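Local coordinates for carboxysome assembly protein CcmN (Synechococcus elongatus, PDB 7D6C) that is required for carboxysome formation, its N-terminal domain binding the RuBisCO-binding scaffold protein CcmM and its C-terminal peptide binding the shell protein CcmK2, at residues G22-I26 against S44-I48; R63-I69 against I81-V87; S96-T102 against G113-E119. All blocks are in the same frame, centred on the assembly; numbering follows the deposited sequence.

Interaction 1 (G22-I26 against S44-I48)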
ATOM      1  N   GLY F  22      -8.614  17.578  -2.675  1.00 48.89           N
ATOM      2  CA  GLY F  22      -9.983  17.574  -2.218  1.00 46.27           C
ATOM      3  C   GLY F  22     -10.141  18.546  -1.075  1.00 56.30           C
ATOM      4  O   GLY F  22      -9.430  19.558  -1.009  1.00 56.71           O
ATOM      5  N   GLU F  23     -11.056  18.250  -0.159  1.00 53.48           N
ATOM      6  CA  GLU F  23     -11.289  19.101   0.996  1.00 54.81           C
ATOM      7  C   GLU F  23     -10.688  18.439   2.231  1.00 50.45           C
ATOM      8  O   GLU F  23     -11.247  17.487   2.800  1.00 49.01           O
ATOM      9  CB  GLU F  23     -12.775  19.390   1.151  1.00 55.17           C
ATOM     10  CG  GLU F  23     -13.100  20.251   2.337  1.00 60.04           C
ATOM     11  CD  GLU F  23     -14.359  21.051   2.095  1.00 72.48           C
ATOM     12  OE1 GLU F  23     -15.199  21.148   3.031  1.00 73.00           O
ATOM     13  OE2 GLU F  23     -14.500  21.559   0.951  1.00 66.44           O
ATOM     14  N   VAL F  24      -9.547  18.958   2.639  1.00 50.25           N
ATOM     15  CA  VAL F  24      -8.827  18.434   3.798  1.00 57.52           C
ATOM     16  C   VAL F  24      -8.522  19.614   4.715  1.00 55.31           C
ATOM     17  O   VAL F  24      -8.244  20.715   4.265  1.00 57.43           O
ATOM     18  CB  VAL F  24      -7.525  17.714   3.385  1.00 53.00           C
ATOM     19  CG1 VAL F  24      -6.890  17.019   4.567  1.00 57.67           C
ATOM     20  CG2 VAL F  24      -7.799  16.721   2.304  1.00 51.27           C
ATOM     21  N   THR F  25      -8.539  19.392   5.994  1.00 55.24           N
ATOM     22  CA  THR F  25      -8.449  20.476   6.932  1.00 67.70           C
ATOM     23  C   THR F  25      -7.346  20.162   7.936  1.00 70.07           C
ATOM     24  O   THR F  25      -7.797  19.796   9.013  1.00 78.77           O
ATOM     25  CB  THR F  25      -9.757  20.737   7.668  1.00 67.34           C
ATOM     26  OG1 THR F  25     -10.026  19.686   8.638  1.00 61.50           O
ATOM     27  CG2 THR F  25     -11.034  20.579   6.789  1.00 65.09           C
ATOM     28  N   ILE F  26      -5.921  20.302   7.850  1.00 74.79           N
ATOM     29  CA  ILE F  26      -4.939  19.500   8.697  1.00 72.46           C
ATOM     30  C   ILE F  26      -4.536  20.099  10.062  1.00 65.57           C
ATOM     31  O   ILE F  26      -4.404  21.292  10.233  1.00 69.56           O
ATOM     32  CB  ILE F  26      -3.717  19.121   7.852  1.00 74.50           C
ATOM     33  CG1 ILE F  26      -4.088  18.323   6.614  1.00 62.72           C
ATOM     34  CG2 ILE F  26      -2.711  18.264   8.614  1.00 60.84           C
ATOM     35  CD1 ILE F  26      -2.815  17.937   5.621  1.00 68.24           C
ATOM     36  N   SER F  44     -17.090  15.087  -0.562  1.00 59.97           N
ATOM     37  CA  SER F  44     -16.345  14.340   0.434  1.00 58.82           C
ATOM     38  C   SER F  44     -15.204  15.176   0.991  1.00 57.97           C
ATOM     39  O   SER F  44     -14.694  16.099   0.338  1.00 54.93           O
ATOM     40  CB  SER F  44     -15.816  13.037  -0.173  1.00 58.35           C
ATOM     41  OG  SER F  44     -16.878  12.113  -0.345  1.00 61.26           O
ATOM     42  N   ARG F  45     -14.791  14.806   2.205  1.00 52.46           N
ATOM     43  CA  ARG F  45     -13.695  15.474   2.884  1.00 55.56           C
ATOM     44  C   ARG F  45     -12.945  14.477   3.757  1.00 55.76           C
ATOM     45  O   ARG F  45     -13.504  13.470   4.207  1.00 55.23           O
ATOM     46  CB  ARG F  45     -14.207  16.620   3.750  1.00 59.30           C
ATOM     47  CG  ARG F  45     -15.193  16.112   4.777  1.00 58.09           C
ATOM     48  CD  ARG F  45     -15.519  17.115   5.848  1.00 57.02           C
ATOM     49  NE  ARG F  45     -16.603  16.564   6.648  1.00 56.11           N
ATOM     50  CZ  ARG F  45     -16.501  16.277   7.942  1.00 58.79           C
ATOM     51  NH1 ARG F  45     -15.354  16.531   8.581  1.00 50.45           N
ATOM     52  NH2 ARG F  45     -17.547  15.744   8.596  1.00 52.02           N
ATOM     53  N   ILE F  46     -11.679  14.799   4.035  1.00 51.56           N
ATOM     54  CA  ILE F  46     -10.850  14.045   4.969  1.00 52.13           C
ATOM     55  C   ILE F  46     -10.578  14.932   6.175  1.00 51.32           C
ATOM     56  O   ILE F  46     -10.291  16.123   6.021  1.00 60.82           O
ATOM     57  CB  ILE F  46      -9.537  13.589   4.291  1.00 58.51           C
ATOM     58  CG1 ILE F  46      -9.826  12.470   3.285  1.00 55.94           C
ATOM     59  CG2 ILE F  46      -8.489  13.128   5.328  1.00 53.11           C
ATOM     60  CD1 ILE F  46      -8.631  12.091   2.407  1.00 57.65           C
ATOM     61  N   GLU F  47     -10.689  14.362   7.370  1.00 46.95           N
ATOM     62  CA  GLU F  47     -10.464  15.077   8.622  1.00 55.08           C
ATOM     63  C   GLU F  47      -9.553  14.240   9.507  1.00 58.78           C
ATOM     64  O   GLU F  47      -9.875  13.085   9.802  1.00 59.09           O
ATOM     65  CB  GLU F  47     -11.790  15.373   9.336  1.00 57.27           C
ATOM     66  CG  GLU F  47     -11.708  16.213  10.621  1.00 61.47           C
ATOM     67  CD  GLU F  47     -13.076  16.399  11.327  1.00 62.55           C
ATOM     68  OE1 GLU F  47     -14.135  16.208  10.684  1.00 59.77           O
ATOM     69  OE2 GLU F  47     -13.093  16.739  12.534  1.00 64.83           O
ATOM     70  N   ILE F  48      -8.425  14.822   9.928  1.00 55.44           N
ATOM     71  CA  ILE F  48      -7.406  14.126  10.711  1.00 56.99           C
ATOM     72  C   ILE F  48      -7.158  14.917  11.991  1.00 58.26           C
ATOM     73  O   ILE F  48      -6.827  16.096  11.924  1.00 55.01           O
ATOM     74  CB  ILE F  48      -6.096  13.963   9.916  1.00 60.03           C
ATOM     75  CG1 ILE F  48      -6.337  13.193   8.619  1.00 59.04           C
ATOM     76  CG2 ILE F  48      -4.990  13.327  10.741  1.00 53.52           C
ATOM     77  CD1 ILE F  48      -5.327  13.517   7.582  1.00 51.54           C
TER
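Glu23 and Val24 run parallel to Arg45 and Ile46, and a single backbone hydrogen bond joins the two segments: Ile46 N gives its hydrogen to Glu23 O at 3.0 Å, nearly along the C=O axis. A CA-H...O contact, Val24 CA to Ile46 O at 3.5 Å and fairly straight at 162°, backs it up. Beyond this the chains part: the CA-CA distance grows from 4.7 Å for Glu23 and Arg45 to 6.0 Å for Thr25 and Glu47.

The apolar packing is between Val24 and Ile46, which lie side by side and point the same way. With CG1 of Val24 anti to the backbone N (chi1 -172°), CG2 is left beside that N and meets Ile46 CB at 4.1 Å, while CG1 sits 3.8 Å from Ile46 O. Ile46 continues inward onto Leu38, Ile60 and Ala62.

On the other face lie the charged residues. Glu23 CG touches Arg45 CB at 4.1 Å, but the two chains then diverge, and Glu23 OE1 stays 6.0 Å from Arg45 NE. The guanidinium instead pairs within its own strand: NH1 forms a salt bridge to Glu47 OE1, modelled unusually short and so of doubtful length, with Glu47 CD in the guanidinium plane, at its edge.

On its other side, strand 45-48 bonds through its backbone to strand 66-69. Apolar side chains turned in and charged ones out, on stacked short parallel strands, are typical of a parallel beta-helix, here the left-handed kind with three parallel sheets, which forms the N-terminal, CcmM-interacting part of CcmN.

Interaction 2 (R63-I69 against I81-V87)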
ATOM      1  N   ARG F  63     -14.935   8.810  -0.066  1.00 60.80           N
ATOM      2  CA  ARG F  63     -15.931   8.707  -1.128  1.00 63.76           C
ATOM      3  C   ARG F  63     -17.318   8.557  -0.524  1.00 65.23           C
ATOM      4  O   ARG F  63     -17.552   7.663   0.300  1.00 59.03           O
ATOM      5  CB  ARG F  63     -15.636   7.538  -2.079  1.00 66.59           C
ATOM      6  CG  ARG F  63     -16.120   7.814  -3.484  1.00 74.98           C
ATOM      7  CD  ARG F  63     -15.990   6.621  -4.406  1.00 78.43           C
ATOM      8  NE  ARG F  63     -14.701   5.948  -4.336  1.00 67.74           N
ATOM      9  CZ  ARG F  63     -14.182   5.327  -5.386  1.00 82.22           C
ATOM     10  NH1 ARG F  63     -12.996   4.713  -5.323  1.00 83.35           N
ATOM     11  NH2 ARG F  63     -14.853   5.353  -6.530  1.00 86.33           N
ATOM     12  N   GLY F  64     -18.226   9.441  -0.947  1.00 66.67           N
ATOM     13  CA  GLY F  64     -19.575   9.483  -0.417  1.00 64.51           C
ATOM     14  C   GLY F  64     -19.685   9.988   1.004  1.00 61.56           C
ATOM     15  O   GLY F  64     -20.642   9.638   1.709  1.00 63.11           O
ATOM     16  N   GLY F  65     -18.741  10.782   1.453  1.00 55.27           N
ATOM     17  CA  GLY F  65     -18.812  11.213   2.820  1.00 59.79           C
ATOM     18  C   GLY F  65     -17.430  11.610   3.317  1.00 55.80           C
ATOM     19  O   GLY F  65     -16.633  12.174   2.567  1.00 53.81           O
ATOM     20  N   ALA F  66     -17.179  11.312   4.586  1.00 51.77           N
ATOM     21  CA  ALA F  66     -15.953  11.753   5.228  1.00 54.21           C
ATOM     22  C   ALA F  66     -15.140  10.566   5.725  1.00 52.72           C
ATOM     23  O   ALA F  66     -15.683   9.518   6.087  1.00 53.04           O
ATOM     24  CB  ALA F  66     -16.247  12.692   6.403  1.00 50.51           C
ATOM     25  N   ILE F  67     -13.829  10.748   5.756  1.00 46.78           N
ATOM     26  CA  ILE F  67     -12.946   9.907   6.549  1.00 49.87           C
ATOM     27  C   ILE F  67     -12.432  10.775   7.682  1.00 49.05           C
ATOM     28  O   ILE F  67     -11.986  11.903   7.445  1.00 53.60           O
ATOM     29  CB  ILE F  67     -11.792   9.328   5.711  1.00 51.30           C
ATOM     30  CG1 ILE F  67     -12.355   8.611   4.471  1.00 50.75           C
ATOM     31  CG2 ILE F  67     -10.960   8.404   6.554  1.00 40.59           C
ATOM     32  CD1 ILE F  67     -11.335   7.942   3.610  1.00 48.65           C
ATOM     33  N   ILE F  68     -12.541  10.286   8.910  1.00 45.61           N
ATOM     34  CA  ILE F  68     -12.116  11.040  10.078  1.00 48.50           C
ATOM     35  C   ILE F  68     -11.162  10.160  10.864  1.00 50.64           C
ATOM     36  O   ILE F  68     -11.572   9.134  11.424  1.00 53.46           O
ATOM     37  CB  ILE F  68     -13.297  11.486  10.955  1.00 53.46           C
ATOM     38  CG1 ILE F  68     -14.163  12.503  10.215  1.00 51.67           C
ATOM     39  CG2 ILE F  68     -12.801  12.069  12.266  1.00 49.79           C
ATOM     40  CD1 ILE F  68     -15.622  12.388  10.541  1.00 49.84           C
ATOM     41  N   ILE F  69      -9.898  10.549  10.901  1.00 50.07           N
ATOM     42  CA  ILE F  69      -8.902   9.891  11.735  1.00 51.21           C
ATOM     43  C   ILE F  69      -8.862  10.689  13.026  1.00 48.21           C
ATOM     44  O   ILE F  69      -8.468  11.857  13.031  1.00 47.23           O
ATOM     45  CB  ILE F  69      -7.524   9.843  11.052  1.00 51.96           C
ATOM     46  CG1 ILE F  69      -7.677   9.479   9.577  1.00 42.98           C
ATOM     47  CG2 ILE F  69      -6.568   8.877  11.770  1.00 45.69           C
ATOM     48  CD1 ILE F  69      -8.533   8.254   9.358  1.00 41.41           C
ATOM     49  N   ILE F  81      -7.504   3.468   3.134  1.00 48.66           N
ATOM     50  CA  ILE F  81      -8.849   3.755   3.631  1.00 54.98           C
ATOM     51  C   ILE F  81      -9.670   4.371   2.500  1.00 54.08           C
ATOM     52  O   ILE F  81      -9.422   5.516   2.093  1.00 53.61           O
ATOM     53  CB  ILE F  81      -8.834   4.670   4.866  1.00 51.45           C
ATOM     54  CG1 ILE F  81      -8.085   3.991   6.019  1.00 50.75           C
ATOM     55  CG2 ILE F  81     -10.215   4.907   5.318  1.00 48.34           C
ATOM     56  CD1 ILE F  81      -7.877   4.876   7.246  1.00 45.13           C
ATOM     57  N   VAL F  82     -10.638   3.611   1.993  1.00 54.07           N
ATOM     58  CA  VAL F  82     -11.512   4.025   0.903  1.00 56.07           C
ATOM     59  C   VAL F  82     -12.937   4.031   1.417  1.00 58.43           C
ATOM     60  O   VAL F  82     -13.338   3.098   2.125  1.00 60.70           O
ATOM     61  CB  VAL F  82     -11.413   3.082  -0.309  1.00 57.01           C
ATOM     62  CG1 VAL F  82     -12.447   3.481  -1.357  1.00 60.18           C
ATOM     63  CG2 VAL F  82     -10.022   3.096  -0.879  1.00 57.63           C
ATOM     64  N   GLY F  83     -13.709   5.063   1.046  1.00 57.72           N
ATOM     65  CA  GLY F  83     -15.133   5.088   1.360  1.00 57.82           C
ATOM     66  C   GLY F  83     -15.448   6.114   2.414  1.00 57.78           C
ATOM     67  O   GLY F  83     -15.022   7.259   2.237  1.00 60.42           O
ATOM     68  N   GLN F  84     -16.166   5.770   3.499  1.00 59.74           N
ATOM     69  CA  GLN F  84     -16.234   6.682   4.637  1.00 55.63           C
ATOM     70  C   GLN F  84     -15.890   5.889   5.886  1.00 56.72           C
ATOM     71  O   GLN F  84     -16.422   4.793   6.096  1.00 58.63           O
ATOM     72  CB  GLN F  84     -17.601   7.382   4.878  1.00 61.46           C
ATOM     73  CG  GLN F  84     -18.246   7.977   3.659  1.00 64.48           C
ATOM     74  CD  GLN F  84     -19.494   7.197   3.305  1.00 75.82           C
ATOM     75  OE1 GLN F  84     -20.280   6.888   4.216  1.00 79.57           O
ATOM     76  NE2 GLN F  84     -19.529   6.628   2.086  1.00 77.22           N
ATOM     77  N   SER F  85     -15.037   6.459   6.731  1.00 52.70           N
ATOM     78  CA  SER F  85     -14.467   5.731   7.851  1.00 52.06           C
ATOM     79  C   SER F  85     -14.198   6.710   8.988  1.00 56.09           C
ATOM     80  O   SER F  85     -13.846   7.873   8.749  1.00 56.61           O
ATOM     81  CB  SER F  85     -13.174   5.021   7.414  1.00 55.01           C
ATOM     82  OG  SER F  85     -12.477   4.419   8.493  1.00 56.68           O
ATOM     83  N   ILE F  86     -14.392   6.250  10.218  1.00 48.38           N
ATOM     84  CA  ILE F  86     -13.988   6.991  11.398  1.00 49.00           C
ATOM     85  C   ILE F  86     -13.070   6.078  12.176  1.00 56.76           C
ATOM     86  O   ILE F  86     -13.491   5.002  12.616  1.00 61.12           O
ATOM     87  CB  ILE F  86     -15.185   7.409  12.259  1.00 56.20           C
ATOM     88  CG1 ILE F  86     -16.207   8.163  11.418  1.00 52.94           C
ATOM     89  CG2 ILE F  86     -14.719   8.253  13.433  1.00 52.60           C
ATOM     90  CD1 ILE F  86     -17.298   8.732  12.232  1.00 56.48           C
ATOM     91  N   VAL F  87     -11.816   6.476  12.327  1.00 56.84           N
ATOM     92  CA  VAL F  87     -10.852   5.673  13.062  1.00 52.48           C
ATOM     93  C   VAL F  87     -10.782   6.237  14.472  1.00 54.24           C
ATOM     94  O   VAL F  87     -10.420   7.407  14.665  1.00 54.38           O
ATOM     95  CB  VAL F  87      -9.477   5.658  12.376  1.00 48.18           C
ATOM     96  CG1 VAL F  87      -8.557   4.668  13.078  1.00 45.77           C
ATOM     97  CG2 VAL F  87      -9.641   5.283  10.922  1.00 49.21           C
TER
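Gln84 lays its side chain across the turn made by Arg63, Gly64 and Gly65. Bent at chi2 (111°), the chain passes CG within 3.4 Å of Gly65 CA and brings NE2 to Arg63 O at 2.9 Å; the bond is straight (170°) and lies on a lone pair of that carbonyl, with Arg63 O almost in the plane of the Gln84 amide. With the amide gone, as in an alanine, Arg63 O would probably lose this donor and the turn at Gly64 and Gly65 the side chain lying over it. At the same corner Arg63 N bonds to Gly83 O.

Both segments turn here from one sheet of the left-handed beta-helix into the next, so the contact stacks successive corners, and strands 66-69 and 85-87 leave it only 4° from parallel. Inside the helix, Ile67 and Ile81 lie at a slant to each other, with Ile67 CD1 3.7 Å from Ile81 CG2. Ile69 meets Ile81 tip to tip, CD1 to CD1 at 4.0 Å, and runs alongside Val87, whose CG2 is 3.5 Å from Ile69 CD1. The opposite face carries Ile68 and Ile86, packed more loosely. Between the faces, Ile68 takes part in two backbone bonds, N to Ser85 O and O to Val87 N.

Interaction 3 (S96-T102 against G113-E119); sequences STTLVNT and GSLLSAE
Thr98 is gripped through its backbone on both sides of its peptide: its N gives to Ser114 O at 2.7 Å, and its O accepts from Leu116 N. Val100 repeats the pattern two residues on, its N giving to Leu116 O at 2.7 Å and its O accepting from Ala118 N. Leu116 O has a second neighbour: Thr102 OG1 stands 2.9 Å away, a weak hydrogen bond, and not a settled one, because Val100 O is also within reach of that proton. The hydroxyl comes within range because it sits between the backbone N and the carbonyl carbon of Thr102 (chi1 39°).

Several other polar side chains find partners elsewhere. Thr97 OG1 bonds to Gly94 O and Ser114 OG to Ala111 O, while Asn101 OD1 accepts from Gln84 N. Thr98 OG1 turns to the chain of another protein, bonding a polar and a basic side chain there. On the inner face the leucines lie side by side, Leu99 CD2 to Leu116 CD2 at 3.7 Å; on the outer face Val100 CB packs on Ser117 CB at 3.7 Å. Strand 115-117 is thus held chiefly by main-chain bonds, which leaves the outer side chains of both strands available to the partner protein, consistent with a surface used to bind CcmM.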
ATOM      1  N   SER F  96      -0.294  -2.125   5.885  1.00 53.31           N
ATOM      2  CA  SER F  96      -1.131  -2.652   4.807  1.00 53.81           C
ATOM      3  C   SER F  96      -2.498  -3.130   5.293  1.00 56.37           C
ATOM      4  O   SER F  96      -3.100  -4.038   4.709  1.00 58.55           O
ATOM      5  CB  SER F  96      -0.401  -3.753   4.058  1.00 52.50           C
ATOM      6  OG  SER F  96       0.853  -3.231   3.653  1.00 61.86           O
ATOM      7  N   THR F  97      -3.001  -2.509   6.355  1.00 53.74           N
ATOM      8  CA  THR F  97      -4.424  -2.563   6.641  1.00 54.74           C
ATOM      9  C   THR F  97      -5.212  -1.969   5.483  1.00 53.74           C
ATOM     10  O   THR F  97      -4.817  -0.957   4.896  1.00 50.53           O
ATOM     11  CB  THR F  97      -4.738  -1.771   7.911  1.00 55.76           C
ATOM     12  OG1 THR F  97      -3.952  -2.261   9.000  1.00 55.78           O
ATOM     13  CG2 THR F  97      -6.221  -1.869   8.248  1.00 51.14           C
ATOM     14  N   THR F  98      -6.355  -2.578   5.182  1.00 56.18           N
ATOM     15  CA  THR F  98      -7.345  -1.985   4.290  1.00 57.38           C
ATOM     16  C   THR F  98      -8.695  -1.846   4.994  1.00 61.09           C
ATOM     17  O   THR F  98      -9.254  -2.843   5.475  1.00 60.35           O
ATOM     18  CB  THR F  98      -7.476  -2.818   3.029  1.00 54.89           C
ATOM     19  OG1 THR F  98      -6.306  -2.596   2.228  1.00 55.74           O
ATOM     20  CG2 THR F  98      -8.727  -2.410   2.262  1.00 54.40           C
ATOM     21  N   LEU F  99      -9.214  -0.611   5.057  1.00 57.34           N
ATOM     22  CA  LEU F  99     -10.562  -0.333   5.549  1.00 54.54           C
ATOM     23  C   LEU F  99     -11.378   0.241   4.407  1.00 53.72           C
ATOM     24  O   LEU F  99     -11.018   1.298   3.877  1.00 50.93           O
ATOM     25  CB  LEU F  99     -10.547   0.663   6.702  1.00 53.49           C
ATOM     26  CG  LEU F  99      -9.699   0.399   7.934  1.00 54.55           C
ATOM     27  CD1 LEU F  99      -9.721   1.624   8.844  1.00 55.87           C
ATOM     28  CD2 LEU F  99     -10.220  -0.792   8.672  1.00 56.28           C
ATOM     29  N   VAL F 100     -12.478  -0.438   4.050  1.00 60.71           N
ATOM     30  CA  VAL F 100     -13.387  -0.025   2.966  1.00 60.06           C
ATOM     31  C   VAL F 100     -14.784   0.165   3.534  1.00 58.60           C
ATOM     32  O   VAL F 100     -15.495  -0.817   3.780  1.00 59.74           O
ATOM     33  CB  VAL F 100     -13.436  -1.038   1.817  1.00 58.13           C
ATOM     34  CG1 VAL F 100     -14.176  -0.422   0.656  1.00 60.33           C
ATOM     35  CG2 VAL F 100     -12.036  -1.451   1.400  1.00 57.83           C
ATOM     36  N   ASN F 101     -15.195   1.424   3.696  1.00 61.20           N
ATOM     37  CA  ASN F 101     -16.493   1.765   4.288  1.00 58.06           C
ATOM     38  C   ASN F 101     -16.673   1.080   5.649  1.00 58.76           C
ATOM     39  O   ASN F 101     -17.757   0.604   5.983  1.00 62.94           O
ATOM     40  CB  ASN F 101     -17.654   1.408   3.344  1.00 61.32           C
ATOM     41  CG  ASN F 101     -17.717   2.299   2.088  1.00 66.90           C
ATOM     42  OD1 ASN F 101     -17.638   3.524   2.173  1.00 64.95           O
ATOM     43  ND2 ASN F 101     -17.878   1.669   0.912  1.00 72.02           N
ATOM     44  N   THR F 102     -15.594   1.011   6.438  1.00 52.63           N
ATOM     45  CA  THR F 102     -15.634   0.416   7.773  1.00 59.10           C
ATOM     46  C   THR F 102     -14.779   1.236   8.742  1.00 62.31           C
ATOM     47  O   THR F 102     -13.723   1.758   8.361  1.00 60.92           O
ATOM     48  CB  THR F 102     -15.161  -1.061   7.753  1.00 63.89           C
ATOM     49  OG1 THR F 102     -14.060  -1.211   6.852  1.00 65.15           O
ATOM     50  CG2 THR F 102     -16.271  -2.006   7.302  1.00 66.58           C
ATOM     51  N   GLY F 113      -1.870  -6.282   7.326  1.00 49.96           N
ATOM     52  CA  GLY F 113      -2.491  -6.999   6.240  1.00 54.37           C
ATOM     53  C   GLY F 113      -3.990  -7.161   6.336  1.00 53.28           C
ATOM     54  O   GLY F 113      -4.586  -7.774   5.437  1.00 55.13           O
ATOM     55  N   SER F 114      -4.623  -6.617   7.378  1.00 56.67           N
ATOM     56  CA  SER F 114      -6.061  -6.789   7.565  1.00 55.33           C
ATOM     57  C   SER F 114      -6.867  -6.165   6.431  1.00 56.76           C
ATOM     58  O   SER F 114      -6.492  -5.146   5.832  1.00 55.69           O
ATOM     59  CB  SER F 114      -6.511  -6.184   8.879  1.00 48.83           C
ATOM     60  OG  SER F 114      -6.026  -6.934   9.978  1.00 55.15           O
ATOM     61  N   LEU F 115      -7.999  -6.797   6.151  1.00 55.25           N
ATOM     62  CA  LEU F 115      -8.862  -6.442   5.033  1.00 58.35           C
ATOM     63  C   LEU F 115     -10.279  -6.360   5.577  1.00 60.33           C
ATOM     64  O   LEU F 115     -10.889  -7.392   5.875  1.00 61.66           O
ATOM     65  CB  LEU F 115      -8.760  -7.476   3.914  1.00 57.99           C
ATOM     66  CG  LEU F 115      -9.858  -7.369   2.872  1.00 62.63           C
ATOM     67  CD1 LEU F 115      -9.616  -6.092   2.095  1.00 66.16           C
ATOM     68  CD2 LEU F 115      -9.873  -8.605   1.952  1.00 66.38           C
ATOM     69  N   LEU F 116     -10.783  -5.139   5.744  1.00 56.66           N
ATOM     70  CA  LEU F 116     -12.114  -4.897   6.290  1.00 59.15           C
ATOM     71  C   LEU F 116     -12.926  -4.142   5.241  1.00 64.50           C
ATOM     72  O   LEU F 116     -12.650  -2.963   4.979  1.00 64.98           O
ATOM     73  CB  LEU F 116     -12.022  -4.109   7.596  1.00 57.58           C
ATOM     74  CG  LEU F 116     -11.831  -4.892   8.901  1.00 53.71           C
ATOM     75  CD1 LEU F 116     -10.753  -5.944   8.774  1.00 57.25           C
ATOM     76  CD2 LEU F 116     -11.492  -3.966  10.054  1.00 45.30           C
ATOM     77  N   SER F 117     -13.924  -4.807   4.643  1.00 61.92           N
ATOM     78  CA  SER F 117     -14.666  -4.230   3.518  1.00 65.65           C
ATOM     79  C   SER F 117     -16.148  -4.577   3.607  1.00 72.91           C
ATOM     80  O   SER F 117     -16.521  -5.745   3.461  1.00 75.88           O
ATOM     81  CB  SER F 117     -14.101  -4.703   2.183  1.00 63.05           C
ATOM     82  OG  SER F 117     -15.049  -4.514   1.147  1.00 67.45           O
ATOM     83  N   ALA F 118     -16.984  -3.553   3.806  1.00 72.70           N
ATOM     84  CA  ALA F 118     -18.429  -3.620   3.646  1.00 79.14           C
ATOM     85  C   ALA F 118     -18.837  -2.952   2.332  1.00 89.00           C
ATOM     86  O   ALA F 118     -18.140  -2.074   1.816  1.00 81.77           O
ATOM     87  CB  ALA F 118     -19.135  -2.946   4.831  1.00 80.70           C
ATOM     88  N   GLU F 119     -19.999  -3.369   1.805  1.00102.79           N
ATOM     89  CA  GLU F 119     -20.426  -2.967   0.458  1.00106.68           C
ATOM     90  C   GLU F 119     -20.729  -1.474   0.387  1.00105.72           C
ATOM     91  O   GLU F 119     -20.278  -0.778  -0.535  1.00104.19           O
ATOM     92  CB  GLU F 119     -21.663  -3.770   0.025  1.00103.41           C
ATOM     93  CG  GLU F 119     -21.517  -5.288   0.111  1.00101.66           C
ATOM     94  CD  GLU F 119     -21.655  -5.809   1.536  1.00105.27           C
ATOM     95  OE1 GLU F 119     -22.581  -5.361   2.252  1.00 96.58           O
ATOM     96  OE2 GLU F 119     -20.812  -6.645   1.944  1.00105.23           O
TER

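The three contacts follow one another along the axis of the beta-helix. Interactions 1 and 2 have centres 10 Å apart and share a sheet: Glu47 N lies 2.8 Å from Ile67 O and Glu47 O 2.8 Å from Ile69 N, both probable hydrogen bonds. Interactions 2 and 3, with centres 11 Å apart, meet where Val82 O probably accepts from Asn101 N at 3.0 Å and Ser85 OG bonds to Thr102 O. Interactions 1 and 3 do not touch, their nearest atoms being about 9 Å apart. Contact with the other protein follows the same progression: no other chain of the assembly touches interaction 1, two residues of interaction 2 come within its reach, and nine of interaction 3.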